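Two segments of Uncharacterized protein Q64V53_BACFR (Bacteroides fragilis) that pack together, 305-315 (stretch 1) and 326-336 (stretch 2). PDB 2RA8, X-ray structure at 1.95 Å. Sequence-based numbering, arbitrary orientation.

Stretch 1 (305-315) KIKHLKFINMK
Stretch 2, residues 326-336: ELQKSLPMKID

The strand 311-313 and the strand that ends stretch 2 run parallel, their axes 6° apart and 4.8 Å at closest approach, with Ile-312 opposite Ile-335 (CA-CA 4.8 Å) and Asn-313 opposite Asp-336. Three backbone hydrogen bonds fix this register: Ile-312 N to Lys-334 O (3.2 Å, 153°), Asp-336 N to Ile-312 O (3.1 Å, 159°) and Met-314 N to Asp-336 O (2.8 Å, 134°). Ile-312 thus uses both its amide and its carbonyl, as a parallel ladder requires. Lys-315 N also lies 3.0 Å from Asp-336 O, but the angle is poor; its hydrogen bond goes instead to Asn-313 OD1 (3.3 Å, 155°). Asn-313 OD1 also accepts from a water (2.7 Å) that also donates to Asp-336 OD2 (3.0 Å), bridging the paired side chains, both chi1 t.

Before the strand, a type I turn from Ile-306 to Leu-309 is closed by Leu-309 N to Ile-306 O (2.8 Å). Met-333, a selenomethionine (chi p, m, m), reaches this turn, its CE 3.2 Å from Ile-306 O, while its SE lies 3.8 Å from Ile-312 CD1. Apolar packing continues from Ile-306 CD1 to Leu-331 CD2 (3.9 Å), Ile-312 CB to Ile-335 CG2 (3.9 Å) and selenomethionine Met-314 CE to Ile-335 CB (3.9 Å). On the Asn-313/Asp-336 face, Phe-311 (chi1 t) brings CE1 to 3.8 Å from Asp-336 CB.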

# COMPACT_ATOMS: atom_id res chain seq x y z
N LYS A 305 -0.52 35.23 7.59
CA LYS A 305 0.58 34.54 8.26
C LYS A 305 1.13 33.35 7.53
O LYS A 305 2.25 32.93 7.81
CB LYS A 305 0.15 34.07 9.65
CG LYS A 305 -0.14 35.17 10.64
CD LYS A 305 -0.49 34.58 11.98
CE LYS A 305 -0.71 35.66 13.02
NZ LYS A 305 -0.99 35.06 14.36
N ILE A 306 0.37 32.79 6.60
CA ILE A 306 0.83 31.60 5.89
C ILE A 306 1.07 31.70 4.41
O ILE A 306 1.64 30.78 3.81
CB ILE A 306 -0.15 30.42 6.14
CG1 ILE A 306 -1.52 30.73 5.52
CG2 ILE A 306 -0.28 30.17 7.62
CD1 ILE A 306 -2.48 29.56 5.55
N LYS A 307 0.68 32.81 3.80
CA LYS A 307 0.83 32.99 2.36
C LYS A 307 2.23 32.88 1.82
O LYS A 307 2.44 32.91 0.61
CB LYS A 307 0.23 34.33 1.92
CG LYS A 307 0.82 35.56 2.61
CD LYS A 307 0.17 36.84 2.09
CE LYS A 307 0.79 38.08 2.70
NZ LYS A 307 0.17 39.32 2.17
N HIS A 308 3.20 32.75 2.71
CA HIS A 308 4.60 32.63 2.30
C HIS A 308 5.03 31.19 2.22
O HIS A 308 6.07 30.88 1.65
CB HIS A 308 5.48 33.35 3.32
CG HIS A 308 5.50 32.69 4.66
ND1 HIS A 308 6.32 31.62 4.95
CD2 HIS A 308 4.77 32.92 5.78
CE1 HIS A 308 6.09 31.22 6.19
NE2 HIS A 308 5.16 31.99 6.71
N LEU A 309 4.25 30.29 2.81
CA LEU A 309 4.57 28.87 2.80
C LEU A 309 4.55 28.34 1.39
O LEU A 309 3.86 28.88 0.53
CB LEU A 309 3.57 28.08 3.65
CG LEU A 309 3.56 28.33 5.16
CD1 LEU A 309 2.46 27.52 5.83
CD2 LEU A 309 4.92 27.96 5.75
N LYS A 310 5.31 27.28 1.16
CA LYS A 310 5.37 26.66 -0.16
C LYS A 310 4.47 25.44 -0.20
O LYS A 310 4.07 25.00 -1.28
CB LYS A 310 6.80 26.24 -0.49
CG LYS A 310 7.71 27.41 -0.85
CD LYS A 310 9.19 27.16 -0.53
CE LYS A 310 9.80 26.01 -1.31
NZ LYS A 310 9.44 24.67 -0.75
N PHE A 311 4.13 24.91 0.97
CA PHE A 311 3.31 23.71 1.02
C PHE A 311 2.69 23.49 2.38
O PHE A 311 3.33 23.66 3.42
CB PHE A 311 4.18 22.49 0.64
CG PHE A 311 3.47 21.16 0.68
CD1 PHE A 311 2.22 20.99 0.10
CD2 PHE A 311 4.10 20.05 1.24
CE1 PHE A 311 1.61 19.72 0.08
CE2 PHE A 311 3.50 18.79 1.22
CZ PHE A 311 2.25 18.63 0.64
N ILE A 312 1.41 23.14 2.36
CA ILE A 312 0.70 22.84 3.59
C ILE A 312 0.16 21.45 3.38
O ILE A 312 -0.73 21.24 2.55
CB ILE A 312 -0.46 23.81 3.85
CG1 ILE A 312 0.07 25.25 3.97
CG2 ILE A 312 -1.19 23.42 5.13
CD1 ILE A 312 -1.01 26.29 4.29
N ASN A 313 0.72 20.49 4.11
CA ASN A 313 0.32 19.10 4.00
C ASN A 313 -0.80 18.75 4.94
O ASN A 313 -0.64 18.79 6.16
CB ASN A 313 1.52 18.17 4.26
CG ASN A 313 1.19 16.71 4.01
OD1 ASN A 313 0.36 16.38 3.17
ND2 ASN A 313 1.87 15.82 4.73
N MSE A 314 -1.96 18.41 4.38
CA MSE A 314 -3.13 18.03 5.16
C MSE A 314 -3.63 16.68 4.70
O MSE A 314 -4.81 16.36 4.82
CB MSE A 314 -4.23 19.08 5.00
CG MSE A 314 -3.83 20.47 5.51
SE MSE A 314 -5.20 21.84 5.32
CE MSE A 314 -4.69 22.57 3.62
N LYS A 315 -2.71 15.89 4.17
CA LYS A 315 -3.02 14.55 3.67
C LYS A 315 -3.55 13.72 4.81
O LYS A 315 -2.89 13.55 5.83
CB LYS A 315 -1.76 13.93 3.07
CG LYS A 315 -1.97 12.65 2.28
CD LYS A 315 -0.76 12.40 1.39
CE LYS A 315 -0.62 10.93 1.02
NZ LYS A 315 -1.85 10.40 0.38
N GLU A 326 -12.94 25.75 -0.63
CA GLU A 326 -12.56 27.07 -0.14
C GLU A 326 -11.07 27.17 0.03
O GLU A 326 -10.45 28.14 -0.40
CB GLU A 326 -13.22 27.36 1.21
CG GLU A 326 -13.42 28.85 1.48
CD GLU A 326 -14.05 29.12 2.84
OE1 GLU A 326 -14.92 28.33 3.26
OE2 GLU A 326 -13.68 30.13 3.48
N LEU A 327 -10.49 26.16 0.66
CA LEU A 327 -9.05 26.12 0.88
C LEU A 327 -8.33 26.14 -0.44
O LEU A 327 -7.33 26.85 -0.60
CB LEU A 327 -8.66 24.86 1.64
CG LEU A 327 -9.08 24.81 3.10
CD1 LEU A 327 -8.96 23.39 3.62
CD2 LEU A 327 -8.22 25.77 3.91
N GLN A 328 -8.83 25.37 -1.39
CA GLN A 328 -8.24 25.27 -2.71
C GLN A 328 -8.18 26.63 -3.39
O GLN A 328 -7.13 27.04 -3.89
CB GLN A 328 -9.07 24.33 -3.59
CG GLN A 328 -8.28 23.24 -4.32
CD GLN A 328 -7.98 22.04 -3.44
OE1 GLN A 328 -7.48 21.02 -3.92
NE2 GLN A 328 -8.30 22.15 -2.16
N LYS A 329 -9.30 27.34 -3.37
CA LYS A 329 -9.40 28.65 -4.02
C LYS A 329 -8.83 29.82 -3.24
O LYS A 329 -8.34 30.77 -3.84
CB LYS A 329 -10.87 28.96 -4.35
CG LYS A 329 -11.05 30.09 -5.34
CD LYS A 329 -12.52 30.43 -5.54
CE LYS A 329 -12.72 31.34 -6.75
NZ LYS A 329 -11.91 32.58 -6.65
N SER A 330 -8.89 29.75 -1.91
CA SER A 330 -8.39 30.84 -1.08
C SER A 330 -6.91 30.78 -0.73
O SER A 330 -6.32 31.80 -0.37
CB SER A 330 -9.21 30.93 0.21
OG SER A 330 -10.57 31.20 -0.06
N LEU A 331 -6.30 29.61 -0.83
CA LEU A 331 -4.87 29.49 -0.52
C LEU A 331 -4.05 29.51 -1.79
O LEU A 331 -4.30 28.73 -2.71
CB LEU A 331 -4.59 28.22 0.29
CG LEU A 331 -5.22 28.22 1.70
CD1 LEU A 331 -4.80 26.98 2.47
CD2 LEU A 331 -4.79 29.47 2.46
N PRO A 332 -3.05 30.40 -1.87
CA PRO A 332 -2.18 30.52 -3.05
C PRO A 332 -1.12 29.48 -3.27
O PRO A 332 -0.64 29.33 -4.40
CB PRO A 332 -1.58 31.91 -2.88
CG PRO A 332 -1.42 32.01 -1.39
CD PRO A 332 -2.74 31.46 -0.88
N MSE A 333 -0.73 28.74 -2.24
CA MSE A 333 0.32 27.74 -2.42
C MSE A 333 -0.20 26.34 -2.54
O MSE A 333 -1.39 26.08 -2.38
CB MSE A 333 1.34 27.81 -1.28
CG MSE A 333 0.94 27.06 -0.01
SE MSE A 333 -0.71 27.65 0.80
CE MSE A 333 -0.09 29.32 1.54
N LYS A 334 0.71 25.42 -2.83
CA LYS A 334 0.36 24.02 -2.97
C LYS A 334 -0.11 23.47 -1.66
O LYS A 334 0.46 23.77 -0.61
CB LYS A 334 1.59 23.24 -3.45
CG LYS A 334 1.38 21.75 -3.64
CD LYS A 334 2.65 21.08 -4.16
CE LYS A 334 2.42 19.60 -4.44
NZ LYS A 334 2.01 18.85 -3.22
N ILE A 335 -1.18 22.68 -1.70
CA ILE A 335 -1.69 22.05 -0.49
C ILE A 335 -2.17 20.67 -0.84
O ILE A 335 -2.56 20.40 -1.98
CB ILE A 335 -2.88 22.83 0.14
CG1 ILE A 335 -4.06 22.88 -0.83
CG2 ILE A 335 -2.44 24.24 0.53
CD1 ILE A 335 -5.35 23.40 -0.21
N ASP A 336 -2.11 19.77 0.13
CA ASP A 336 -2.57 18.41 -0.09
C ASP A 336 -3.69 18.13 0.89
O ASP A 336 -3.46 17.96 2.09
CB ASP A 336 -1.44 17.41 0.14
CG ASP A 336 -1.80 16.01 -0.33
OD1 ASP A 336 -3.00 15.65 -0.23
OD2 ASP A 336 -0.90 15.28 -0.79
O HOH W 1 1.36 14.92 1.16